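Local coordinates for protein prophenoloxidase b (Marsupenaeus japonicus, PDB 3WKY) that probably oxidises phenols as a type 3 copper enzyme, hydroxylating monophenols and oxidising o-diphenols at a dinuclear copper site, at residues A[91-96]-A[123-128]; A[233-238]-A[505-510]; A[215-220]-A[331-336]; A[437-442]-A[669-674]. One frame throughout, in Å; residues are numbered along the deposited sequence.

Contact 1 (A[91-96]-A[123-128])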
# COMPACT_ATOMS: atom_id res chain seq x y z
N LYS A 91 -34.31 -38.28 -36.87
CA LYS A 91 -34.47 -39.67 -37.26
C LYS A 91 -33.53 -40.11 -38.37
O LYS A 91 -33.25 -41.30 -38.50
CB LYS A 91 -35.93 -39.99 -37.60
CG LYS A 91 -36.50 -39.17 -38.74
CD LYS A 91 -38.00 -39.42 -38.83
CE LYS A 91 -38.52 -39.17 -40.23
NZ LYS A 91 -39.97 -39.49 -40.32
N SER A 92 -33.01 -39.16 -39.15
CA SER A 92 -32.05 -39.50 -40.20
C SER A 92 -31.15 -38.33 -40.55
O SER A 92 -31.43 -37.19 -40.17
CB SER A 92 -32.79 -39.94 -41.47
OG SER A 92 -33.44 -38.83 -42.08
N LEU A 93 -30.08 -38.60 -41.29
CA LEU A 93 -29.19 -37.54 -41.75
C LEU A 93 -29.87 -36.57 -42.72
O LEU A 93 -29.55 -35.38 -42.74
CB LEU A 93 -27.91 -38.12 -42.35
CG LEU A 93 -27.06 -38.91 -41.35
CD1 LEU A 93 -25.79 -39.43 -42.00
CD2 LEU A 93 -26.73 -38.04 -40.13
N ASN A 94 -30.81 -37.07 -43.52
CA ASN A 94 -31.58 -36.19 -44.39
C ASN A 94 -32.43 -35.22 -43.59
O ASN A 94 -32.48 -34.03 -43.89
CB ASN A 94 -32.47 -37.01 -45.35
CG ASN A 94 -31.68 -37.61 -46.50
OD1 ASN A 94 -30.85 -36.94 -47.11
ND2 ASN A 94 -31.94 -38.89 -46.79
N VAL A 95 -33.09 -35.73 -42.55
CA VAL A 95 -33.87 -34.88 -41.66
C VAL A 95 -32.98 -33.91 -40.88
O VAL A 95 -33.33 -32.74 -40.68
CB VAL A 95 -34.72 -35.73 -40.70
CG1 VAL A 95 -35.31 -34.88 -39.60
CG2 VAL A 95 -35.82 -36.47 -41.46
N LEU A 96 -31.81 -34.38 -40.45
CA LEU A 96 -30.84 -33.51 -39.78
C LEU A 96 -30.48 -32.34 -40.70
O LEU A 96 -30.53 -31.18 -40.28
CB LEU A 96 -29.59 -34.28 -39.38
CG LEU A 96 -28.34 -33.48 -38.99
CD1 LEU A 96 -28.66 -32.52 -37.87
CD2 LEU A 96 -27.21 -34.42 -38.57
N ARG A 123 -23.49 -38.30 -32.50
CA ARG A 123 -24.19 -39.23 -33.40
C ARG A 123 -23.26 -40.36 -33.82
O ARG A 123 -22.11 -40.13 -34.19
CB ARG A 123 -24.74 -38.51 -34.63
CG ARG A 123 -25.99 -37.67 -34.36
CD ARG A 123 -26.56 -37.11 -35.67
NE ARG A 123 -27.09 -38.16 -36.55
CZ ARG A 123 -28.38 -38.50 -36.61
NH1 ARG A 123 -29.27 -37.89 -35.84
NH2 ARG A 123 -28.78 -39.46 -37.44
N LYS A 124 -23.77 -41.59 -33.75
CA LYS A 124 -22.97 -42.77 -34.10
C LYS A 124 -22.78 -42.93 -35.61
O LYS A 124 -21.85 -43.60 -36.04
CB LYS A 124 -23.60 -44.03 -33.52
CG LYS A 124 -23.56 -44.10 -32.01
CD LYS A 124 -24.48 -45.19 -31.49
CE LYS A 124 -24.54 -45.19 -29.97
NZ LYS A 124 -23.26 -45.64 -29.37
N ASP A 125 -23.65 -42.30 -36.40
CA ASP A 125 -23.55 -42.42 -37.85
C ASP A 125 -22.71 -41.32 -38.48
O ASP A 125 -22.61 -41.22 -39.71
CB ASP A 125 -24.94 -42.50 -38.50
CG ASP A 125 -25.83 -41.33 -38.14
OD1 ASP A 125 -25.42 -40.48 -37.31
OD2 ASP A 125 -26.96 -41.27 -38.67
N LEU A 126 -22.10 -40.50 -37.62
CA LEU A 126 -21.21 -39.42 -38.07
C LEU A 126 -19.84 -39.59 -37.45
O LEU A 126 -19.71 -40.11 -36.33
CB LEU A 126 -21.79 -38.05 -37.69
CG LEU A 126 -23.07 -37.60 -38.38
CD1 LEU A 126 -23.47 -36.20 -37.90
CD2 LEU A 126 -22.88 -37.62 -39.89
N SER A 127 -18.81 -39.19 -38.18
CA SER A 127 -17.43 -39.26 -37.70
C SER A 127 -16.82 -37.85 -37.63
O SER A 127 -16.83 -37.12 -38.62
CB SER A 127 -16.58 -40.13 -38.62
OG SER A 127 -15.20 -39.90 -38.42
N PRO A 128 -16.26 -37.49 -36.46
CA PRO A 128 -15.69 -36.15 -36.24
C PRO A 128 -14.58 -35.84 -37.23
O PRO A 128 -14.35 -34.67 -37.58
CB PRO A 128 -15.11 -36.24 -34.82
CG PRO A 128 -15.83 -37.40 -34.18
CD PRO A 128 -16.12 -38.37 -35.29
O HOH W 1 -31.17 -41.43 -36.86

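Contact 2 (A[233-238]-A[505-510])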
# COMPACT_ATOMS: atom_id res chain seq x y z
N TYR A 233 3.48 -26.85 -22.82
CA TYR A 233 3.73 -25.42 -22.87
C TYR A 233 5.02 -25.09 -22.13
O TYR A 233 5.85 -24.33 -22.64
CB TYR A 233 2.57 -24.70 -22.21
CG TYR A 233 2.66 -23.19 -22.20
CD1 TYR A 233 2.69 -22.46 -23.39
CD2 TYR A 233 2.64 -22.49 -20.99
CE1 TYR A 233 2.72 -21.05 -23.37
CE2 TYR A 233 2.67 -21.09 -20.96
CZ TYR A 233 2.71 -20.38 -22.15
OH TYR A 233 2.72 -19.00 -22.13
N ASN A 234 5.18 -25.66 -20.94
CA ASN A 234 6.41 -25.43 -20.19
C ASN A 234 7.66 -25.94 -20.91
O ASN A 234 8.72 -25.35 -20.78
CB ASN A 234 6.34 -26.04 -18.80
CG ASN A 234 5.70 -25.11 -17.78
OD1 ASN A 234 5.73 -23.88 -17.94
ND2 ASN A 234 5.15 -25.69 -16.72
N MET A 235 7.54 -27.04 -21.65
CA MET A 235 8.69 -27.51 -22.39
C MET A 235 9.05 -26.53 -23.49
O MET A 235 10.22 -26.32 -23.80
CB MET A 235 8.43 -28.91 -22.96
CG MET A 235 8.07 -29.89 -21.89
SD MET A 235 7.95 -31.59 -22.48
CE MET A 235 6.95 -32.21 -21.15
N GLU A 236 8.03 -25.90 -24.06
CA GLU A 236 8.26 -24.89 -25.06
C GLU A 236 8.92 -23.66 -24.40
O GLU A 236 9.85 -23.06 -24.97
CB GLU A 236 6.92 -24.54 -25.73
CG GLU A 236 7.01 -24.08 -27.16
CD GLU A 236 7.36 -25.19 -28.16
OE1 GLU A 236 7.48 -26.40 -27.80
OE2 GLU A 236 7.53 -24.82 -29.33
N ARG A 237 8.45 -23.29 -23.20
CA ARG A 237 9.04 -22.14 -22.49
C ARG A 237 10.53 -22.39 -22.18
O ARG A 237 11.38 -21.54 -22.42
CB ARG A 237 8.26 -21.82 -21.22
CG ARG A 237 6.80 -21.37 -21.49
CD ARG A 237 6.03 -21.10 -20.19
NE ARG A 237 6.52 -19.91 -19.51
CZ ARG A 237 6.13 -18.66 -19.78
NH1 ARG A 237 5.23 -18.43 -20.74
NH2 ARG A 237 6.65 -17.64 -19.11
N LEU A 238 10.83 -23.57 -21.64
CA LEU A 238 12.23 -23.92 -21.36
C LEU A 238 13.08 -23.87 -22.64
O LEU A 238 14.23 -23.41 -22.62
CB LEU A 238 12.34 -25.29 -20.68
CG LEU A 238 11.79 -25.35 -19.24
CD1 LEU A 238 11.68 -26.79 -18.74
CD2 LEU A 238 12.66 -24.53 -18.28
N ILE A 505 4.71 -44.61 -22.69
CA ILE A 505 5.92 -43.85 -22.97
C ILE A 505 5.67 -42.36 -22.70
O ILE A 505 4.70 -41.81 -23.22
CB ILE A 505 6.34 -44.04 -24.43
CG1 ILE A 505 6.56 -45.55 -24.66
CG2 ILE A 505 7.58 -43.24 -24.74
CD1 ILE A 505 7.31 -45.90 -25.92
N PHE A 506 6.52 -41.74 -21.88
CA PHE A 506 6.31 -40.33 -21.48
C PHE A 506 7.60 -39.53 -21.63
O PHE A 506 8.70 -40.10 -21.56
CB PHE A 506 5.81 -40.25 -20.03
CG PHE A 506 4.40 -40.76 -19.84
CD1 PHE A 506 4.16 -42.11 -19.63
CD2 PHE A 506 3.32 -39.88 -19.89
CE1 PHE A 506 2.85 -42.58 -19.47
CE2 PHE A 506 2.02 -40.35 -19.72
CZ PHE A 506 1.79 -41.69 -19.51
N LEU A 507 7.47 -38.22 -21.81
CA LEU A 507 8.60 -37.34 -22.07
C LEU A 507 8.61 -36.23 -21.02
O LEU A 507 7.54 -35.78 -20.60
CB LEU A 507 8.45 -36.68 -23.46
CG LEU A 507 9.62 -35.88 -24.04
CD1 LEU A 507 10.68 -36.82 -24.62
CD2 LEU A 507 9.13 -34.91 -25.12
N ALA A 508 9.80 -35.81 -20.59
CA ALA A 508 9.95 -34.63 -19.72
C ALA A 508 11.36 -34.08 -19.87
O ALA A 508 12.29 -34.82 -20.15
CB ALA A 508 9.68 -35.00 -18.26
N PRO A 509 11.53 -32.76 -19.68
CA PRO A 509 12.91 -32.25 -19.72
C PRO A 509 13.72 -32.83 -18.57
O PRO A 509 13.17 -33.14 -17.50
CB PRO A 509 12.73 -30.73 -19.52
CG PRO A 509 11.29 -30.46 -19.85
CD PRO A 509 10.54 -31.69 -19.45
N LYS A 510 15.03 -32.96 -18.77
CA LYS A 510 15.89 -33.47 -17.72
C LYS A 510 16.26 -32.38 -16.70
O LYS A 510 16.35 -32.64 -15.50
CB LYS A 510 17.16 -34.10 -18.33
CG LYS A 510 18.08 -34.74 -17.31
CD LYS A 510 19.12 -35.63 -17.99
CE LYS A 510 20.01 -36.34 -16.96
NZ LYS A 510 21.02 -37.22 -17.62

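Contact 3 (A[215-220]-A[331-336])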
# COMPACT_ATOMS: atom_id res chain seq x y z
N ARG A 215 -20.25 -40.05 -20.80
CA ARG A 215 -18.80 -40.15 -20.93
C ARG A 215 -18.25 -40.99 -19.78
O ARG A 215 -18.89 -41.12 -18.73
CB ARG A 215 -18.14 -38.76 -20.96
CG ARG A 215 -18.50 -37.90 -22.17
CD ARG A 215 -17.99 -38.50 -23.49
NE ARG A 215 -18.30 -37.63 -24.63
CZ ARG A 215 -19.48 -37.60 -25.24
NH1 ARG A 215 -20.45 -38.40 -24.84
NH2 ARG A 215 -19.68 -36.78 -26.26
N ASP A 216 -17.08 -41.58 -19.98
CA ASP A 216 -16.43 -42.34 -18.93
C ASP A 216 -15.26 -41.49 -18.44
O ASP A 216 -14.41 -41.10 -19.25
CB ASP A 216 -15.93 -43.68 -19.51
CG ASP A 216 -15.28 -44.57 -18.46
OD1 ASP A 216 -15.81 -44.70 -17.34
OD2 ASP A 216 -14.23 -45.19 -18.77
N ARG A 217 -15.22 -41.19 -17.14
CA ARG A 217 -14.07 -40.52 -16.52
C ARG A 217 -13.76 -39.17 -17.18
O ARG A 217 -12.60 -38.82 -17.42
CB ARG A 217 -12.84 -41.45 -16.54
CG ARG A 217 -13.09 -42.71 -15.70
CD ARG A 217 -12.14 -43.86 -16.05
NE ARG A 217 -10.76 -43.55 -15.71
CZ ARG A 217 -9.73 -44.38 -15.90
NH1 ARG A 217 -9.92 -45.59 -16.43
NH2 ARG A 217 -8.51 -43.99 -15.56
N ARG A 218 -14.83 -38.42 -17.48
CA ARG A 218 -14.68 -37.16 -18.21
C ARG A 218 -13.96 -36.10 -17.37
O ARG A 218 -13.21 -35.28 -17.90
CB ARG A 218 -16.05 -36.60 -18.62
CG ARG A 218 -15.99 -35.57 -19.77
CD ARG A 218 -17.25 -34.71 -19.82
NE ARG A 218 -17.39 -34.01 -18.54
CZ ARG A 218 -16.70 -32.92 -18.22
NH1 ARG A 218 -15.89 -32.35 -19.10
NH2 ARG A 218 -16.84 -32.38 -17.01
N GLY A 219 -14.22 -36.11 -16.07
CA GLY A 219 -13.54 -35.20 -15.15
C GLY A 219 -12.06 -35.50 -15.08
O GLY A 219 -11.23 -34.59 -15.02
N GLU A 220 -11.71 -36.79 -15.09
CA GLU A 220 -10.32 -37.16 -15.11
C GLU A 220 -9.66 -36.77 -16.44
O GLU A 220 -8.50 -36.35 -16.48
CB GLU A 220 -10.17 -38.67 -14.84
CG GLU A 220 -8.73 -39.13 -14.90
CD GLU A 220 -8.62 -40.60 -14.58
OE1 GLU A 220 -9.69 -41.25 -14.44
OE2 GLU A 220 -7.48 -41.11 -14.45
N GLU A 331 -16.57 -48.29 -8.05
CA GLU A 331 -16.40 -46.99 -7.38
C GLU A 331 -15.78 -45.99 -8.35
O GLU A 331 -14.97 -46.36 -9.20
CB GLU A 331 -15.51 -47.16 -6.14
CG GLU A 331 -15.33 -45.89 -5.31
CD GLU A 331 -14.49 -46.11 -4.07
OE1 GLU A 331 -13.73 -47.11 -4.02
OE2 GLU A 331 -14.59 -45.30 -3.12
N ASP A 332 -16.14 -44.71 -8.24
CA ASP A 332 -15.54 -43.71 -9.11
C ASP A 332 -14.09 -43.45 -8.70
O ASP A 332 -13.71 -43.71 -7.55
CB ASP A 332 -16.34 -42.41 -9.03
CG ASP A 332 -16.24 -41.58 -10.30
OD1 ASP A 332 -15.35 -41.86 -11.14
OD2 ASP A 332 -17.06 -40.66 -10.46
N TYR A 333 -13.28 -42.93 -9.62
CA TYR A 333 -11.92 -42.53 -9.30
C TYR A 333 -11.94 -41.15 -8.65
O TYR A 333 -12.67 -40.26 -9.09
CB TYR A 333 -11.08 -42.42 -10.58
CG TYR A 333 -10.87 -43.73 -11.32
CD1 TYR A 333 -11.90 -44.32 -12.04
CD2 TYR A 333 -9.63 -44.36 -11.30
CE1 TYR A 333 -11.71 -45.52 -12.72
CE2 TYR A 333 -9.43 -45.56 -11.97
CZ TYR A 333 -10.48 -46.12 -12.68
OH TYR A 333 -10.28 -47.32 -13.36
N GLY A 334 -11.13 -40.97 -7.61
CA GLY A 334 -11.08 -39.68 -6.93
C GLY A 334 -10.69 -38.55 -7.86
O GLY A 334 -11.28 -37.46 -7.79
N ILE A 335 -9.71 -38.78 -8.72
CA ILE A 335 -9.30 -37.76 -9.70
C ILE A 335 -10.48 -37.34 -10.59
O ILE A 335 -10.63 -36.16 -10.94
CB ILE A 335 -8.09 -38.22 -10.55
CG1 ILE A 335 -7.71 -37.17 -11.60
CG2 ILE A 335 -8.37 -39.57 -11.24
CD1 ILE A 335 -7.27 -35.81 -10.99
N ASN A 336 -11.35 -38.30 -10.93
CA ASN A 336 -12.53 -37.99 -11.74
C ASN A 336 -13.53 -37.14 -10.97
O ASN A 336 -14.08 -36.17 -11.50
CB ASN A 336 -13.22 -39.26 -12.24
CG ASN A 336 -14.31 -38.95 -13.25
OD1 ASN A 336 -14.07 -38.25 -14.24
ND2 ASN A 336 -15.51 -39.44 -12.98

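Contact 4 (A[437-442]-A[669-674])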
# COMPACT_ATOMS: atom_id res chain seq x y z
N ASP A 437 17.75 -34.59 -48.16
CA ASP A 437 18.80 -35.33 -48.86
C ASP A 437 20.18 -35.02 -48.29
O ASP A 437 20.43 -33.88 -47.88
CB ASP A 437 18.77 -35.00 -50.36
CG ASP A 437 17.64 -35.70 -51.09
OD1 ASP A 437 17.26 -36.81 -50.66
OD2 ASP A 437 17.14 -35.15 -52.09
N ASP A 438 21.02 -36.06 -48.21
CA ASP A 438 22.41 -35.95 -47.77
C ASP A 438 22.59 -35.71 -46.28
O ASP A 438 23.66 -35.32 -45.81
CB ASP A 438 23.16 -34.88 -48.58
CG ASP A 438 23.28 -35.24 -50.04
OD1 ASP A 438 23.61 -36.41 -50.33
OD2 ASP A 438 23.04 -34.36 -50.90
N TYR A 439 21.54 -35.97 -45.51
CA TYR A 439 21.66 -35.90 -44.06
C TYR A 439 20.96 -37.10 -43.45
O TYR A 439 19.82 -37.39 -43.81
CB TYR A 439 21.08 -34.60 -43.49
CG TYR A 439 21.11 -34.54 -41.97
CD1 TYR A 439 22.30 -34.37 -41.28
CD2 TYR A 439 19.93 -34.63 -41.23
CE1 TYR A 439 22.33 -34.31 -39.90
CE2 TYR A 439 19.95 -34.58 -39.85
CZ TYR A 439 21.14 -34.42 -39.19
OH TYR A 439 21.16 -34.35 -37.82
N VAL A 440 21.65 -37.80 -42.56
CA VAL A 440 21.02 -38.84 -41.76
C VAL A 440 21.18 -38.46 -40.29
O VAL A 440 22.30 -38.32 -39.79
CB VAL A 440 21.62 -40.23 -42.02
CG1 VAL A 440 20.97 -41.27 -41.10
CG2 VAL A 440 21.44 -40.63 -43.49
N SER A 441 20.06 -38.29 -39.60
CA SER A 441 20.09 -37.92 -38.19
C SER A 441 20.73 -38.99 -37.33
O SER A 441 20.39 -40.17 -37.45
CB SER A 441 18.67 -37.65 -37.68
OG SER A 441 18.07 -36.58 -38.39
N PRO A 442 21.67 -38.60 -36.46
CA PRO A 442 22.21 -39.51 -35.46
C PRO A 442 21.07 -40.05 -34.62
O PRO A 442 20.02 -39.42 -34.51
CB PRO A 442 23.10 -38.61 -34.61
CG PRO A 442 23.52 -37.53 -35.54
CD PRO A 442 22.35 -37.29 -36.45
N SER A 669 18.47 -26.31 -43.58
CA SER A 669 19.54 -26.71 -44.49
C SER A 669 20.91 -26.69 -43.82
O SER A 669 21.89 -27.21 -44.37
CB SER A 669 19.54 -25.82 -45.74
OG SER A 669 20.16 -24.58 -45.47
N SER A 670 20.99 -26.10 -42.62
CA SER A 670 22.24 -26.05 -41.88
C SER A 670 22.80 -27.43 -41.53
O SER A 670 23.98 -27.56 -41.22
CB SER A 670 22.07 -25.23 -40.59
OG SER A 670 21.27 -25.93 -39.66
N VAL A 671 21.96 -28.47 -41.59
CA VAL A 671 22.44 -29.82 -41.27
C VAL A 671 23.32 -30.38 -42.38
O VAL A 671 24.04 -31.37 -42.17
CB VAL A 671 21.30 -30.83 -40.97
CG1 VAL A 671 20.51 -30.40 -39.73
CG2 VAL A 671 20.38 -31.00 -42.17
N LEU A 672 23.27 -29.76 -43.55
CA LEU A 672 24.00 -30.25 -44.71
C LEU A 672 25.50 -29.99 -44.60
O LEU A 672 25.92 -28.99 -44.01
CB LEU A 672 23.46 -29.62 -45.99
CG LEU A 672 22.01 -29.98 -46.31
CD1 LEU A 672 21.51 -29.21 -47.52
CD2 LEU A 672 21.90 -31.47 -46.52
N ARG A 673 26.29 -30.88 -45.19
CA ARG A 673 27.73 -30.68 -45.27
C ARG A 673 28.01 -29.39 -46.03
O ARG A 673 27.48 -29.17 -47.12
CB ARG A 673 28.41 -31.85 -45.99
CG ARG A 673 28.06 -33.22 -45.44
CD ARG A 673 28.76 -34.32 -46.23
NE ARG A 673 28.00 -35.56 -46.21
CZ ARG A 673 28.14 -36.51 -45.29
NH1 ARG A 673 29.01 -36.37 -44.30
NH2 ARG A 673 27.40 -37.62 -45.35
N ARG A 674 28.82 -28.53 -45.43
CA ARG A 674 29.24 -27.30 -46.07
C ARG A 674 30.60 -27.52 -46.71
O ARG A 674 31.41 -28.28 -46.18
CB ARG A 674 29.32 -26.16 -45.06
CG ARG A 674 28.11 -25.23 -45.06
CD ARG A 674 28.54 -23.77 -45.20
NE ARG A 674 27.40 -22.87 -45.36
CZ ARG A 674 26.83 -22.21 -44.36
NH1 ARG A 674 27.30 -22.33 -43.13
NH2 ARG A 674 25.80 -21.41 -44.59

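Contact 1 (A[91-96]-A[123-128])
Leu93, in the first turn of helix 93-103, and Asp125, inside the type I beta turn from Arg123 to Leu126, mark the nearest backbone approach, with CA atoms 8.4 Å apart, a gap that side chains fill. Arg123, the first residue beyond helix 109-122, grips Asp125 side-on: NE donates to OD1, tilted from the guanidinium plane, while Arg123 NH2 reaches Asp125 OD2 at 2.8 Å nearly within it. Both oxygens use their syn lone pairs. Onto this ion pair comes Leu93, tip to tip with the carboxylate, its CD2 3.6 Å from Asp125 OD2 and equally 3.6 Å from Arg123 NE. The same methyl meets Leu126 CD2 at 3.9 Å. Leu96 holds CG anti to its backbone N (chi1 165°) and sets CD2 against Arg123 CD at 4.0 Å, close to Leu126 CD1. A water accepts from Arg123 NH2 and donates weakly to Lys91 O, and Arg123 NH1 bonds Ala90 O. Leu11 of helix 9-12 touches both Leu96 and Leu126, so three elements meet here: that short helix, the start of helix 93-103 and the turn following helix 109-122. Leucine methyls against a bidentate ion pair are likely to lower the local polarity and so strengthen the attraction between its charges.

Contact 2 (A[233-238]-A[505-510])
Met235 and Leu238 of helix 218-239 lie against Pro509, the last residue of strand 501-509, at a helix-on-sheet junction joining the copper-containing domain to the Ig-like domain. The axes of the two short segments pass 9.2 Å apart, their directions 36° from one another. CG of Met235 stands anti to its own carbonyl carbon (chi1 -57°), and the chain runs on extended from there, crossing the Pro509 side chain at about a right angle. Met235 CG lies 3.9 Å from Pro509 CG, and Met235 SD is 4.0 Å from Pro509 CD. The terminal methyl travels further over the strand, placing Met235 CE 3.7 Å from Leu507 O and near Ala508 CA. Helix 218-239 also carries His226 of the dicopper pocket, so this apolar seam sets one copper-site helix on the beta sheet of the Ig-like domain. An alanine at Met235 would probably open a gap over the Pro509 ring and along the backbone of Leu507 and Ala508. One turn on, Leu238 CD1 meets Pro509 CG at 3.9 Å, again crossing the ring at about a right angle. Leu507 turns its end toward the helix, its CD2 4.4 Å from Met235 SD. Adjacent strands of the sheet extend the same surface: Thr528 touches Met235, Met588 touches Leu238, and Phe590 and Val530 pack on Leu507.

Contact 3 (A[215-220]-A[331-336])
Asn336 and Glu220 bring their CA atoms within 4.1 Å of each other, where the first turn of helix 218-239 meets the first turn of helix 334-343. This is the tight part. Glu220 N donates to Asn336 OD1 over 2.9 Å, on a lone pair in the carbonyl plane. A side-chain carbon on Gly219 would clash with Asn336 O, and the bare glycine permits the approach. Nearby, Ile335 CG2 presses on Glu220 CD at 3.5 Å. Arg217, at the N-cap, lays its guanidinium flat on Tyr333, the planes 12° apart and Arg217 CZ 4.0 Å from the ring centroid, a cation-pi stack. Its NE also donates to Glu220 OE1 at 2.8 Å, within the guanidinium plane but above that of the carboxylate. An alanine in place of Arg217 would probably leave the Tyr333 ring without its cation and the buried Glu220 OE1 without its salt-bridge mate. The looser side is partly exposed: Asp216 OD1 and Asp332 OD1 stay 6.8 Å apart. Even there, Asp332 OD1 takes Asn336 ND2 at 3.0 Å on its syn lone pair, helping to fix the amide so that OD1 faces the neighbouring helix. The loop with Asp628, Pro629 and Met632 bonds the polar ends of Arg217, Tyr333 and Glu220, and Leu683 of a second subunit packs on Tyr333. Arg218 forms salt bridges to Glu340 and Glu343, the latter at the end of helix 334-343, while Ile335 packs on Phe404 and Tyr407 of helix 391-409.

Contact 4 (A[437-442]-A[669-674])
Tyr439 and Val671 carry the CH-pi part of this contact, between the loop 437-442 and the chain beyond strand 655-664. Val671 CB stands over the middle of the ring, 3.7 Å from the Tyr439 centroid and 10° off the normal. Its CG2 leans to the near end, 3.6 Å from Tyr439 CG. The two side chains cross at about a right angle, and Tyr439 CG, the ring atom nearest that methyl, stands anti to the backbone N (chi1 176°). On the opposite face Ser441 N lies above the plane, offset toward the rim, so the ring is sandwiched between its own loop and the valine. The remaining apolar contacts belong to Leu672, whose CD2 passes Tyr439 CB at 4.4 Å and Asp438 CB at 4.2 Å. The same methyl is placed 3.1 Å from Asp437 O, a separation short enough to be doubtful in detail. Polar groups play a lesser part: Val671 O lies 3.6 Å from Tyr439 CD1, and Arg673 NE remains 4.4 Å from Asp438 O at the exposed outer side. Within the second segment, Leu672 N bonds Ser669 O, closing the 3-10 turn that presents Val671. Ile436 and Leu665 flank the valine, and Leu445 touches Tyr439. The arrangement is loop-to-tail packing at the surface of the Ig-like domain: the connection between strands 424-432 and 445-456 rests on the segment that follows strand 655-664, the sheet neighbour of 445-456.

In the fold
The four contacts sample all three family regions of the chain. Contact 1 closes first, within the all-alpha domain, its centre about 28 Å from that of contact 3 in the copper-containing domain. Contacts 2 and 3 share helix 218-239, one near each end, with centres about 26 Å apart. Contact 2 links this helix to the sheet of the Ig-like domain, whose strand 655-664 leads to the tail in contact 4, a contact whose centre is also about 26 Å from that of contact 2. The segments of contact 2 alternate along the sequence with those of contacts 3 and 4. One helix, with His226 of the dicopper pocket on it, thus connects copper-domain packing to the beta domain.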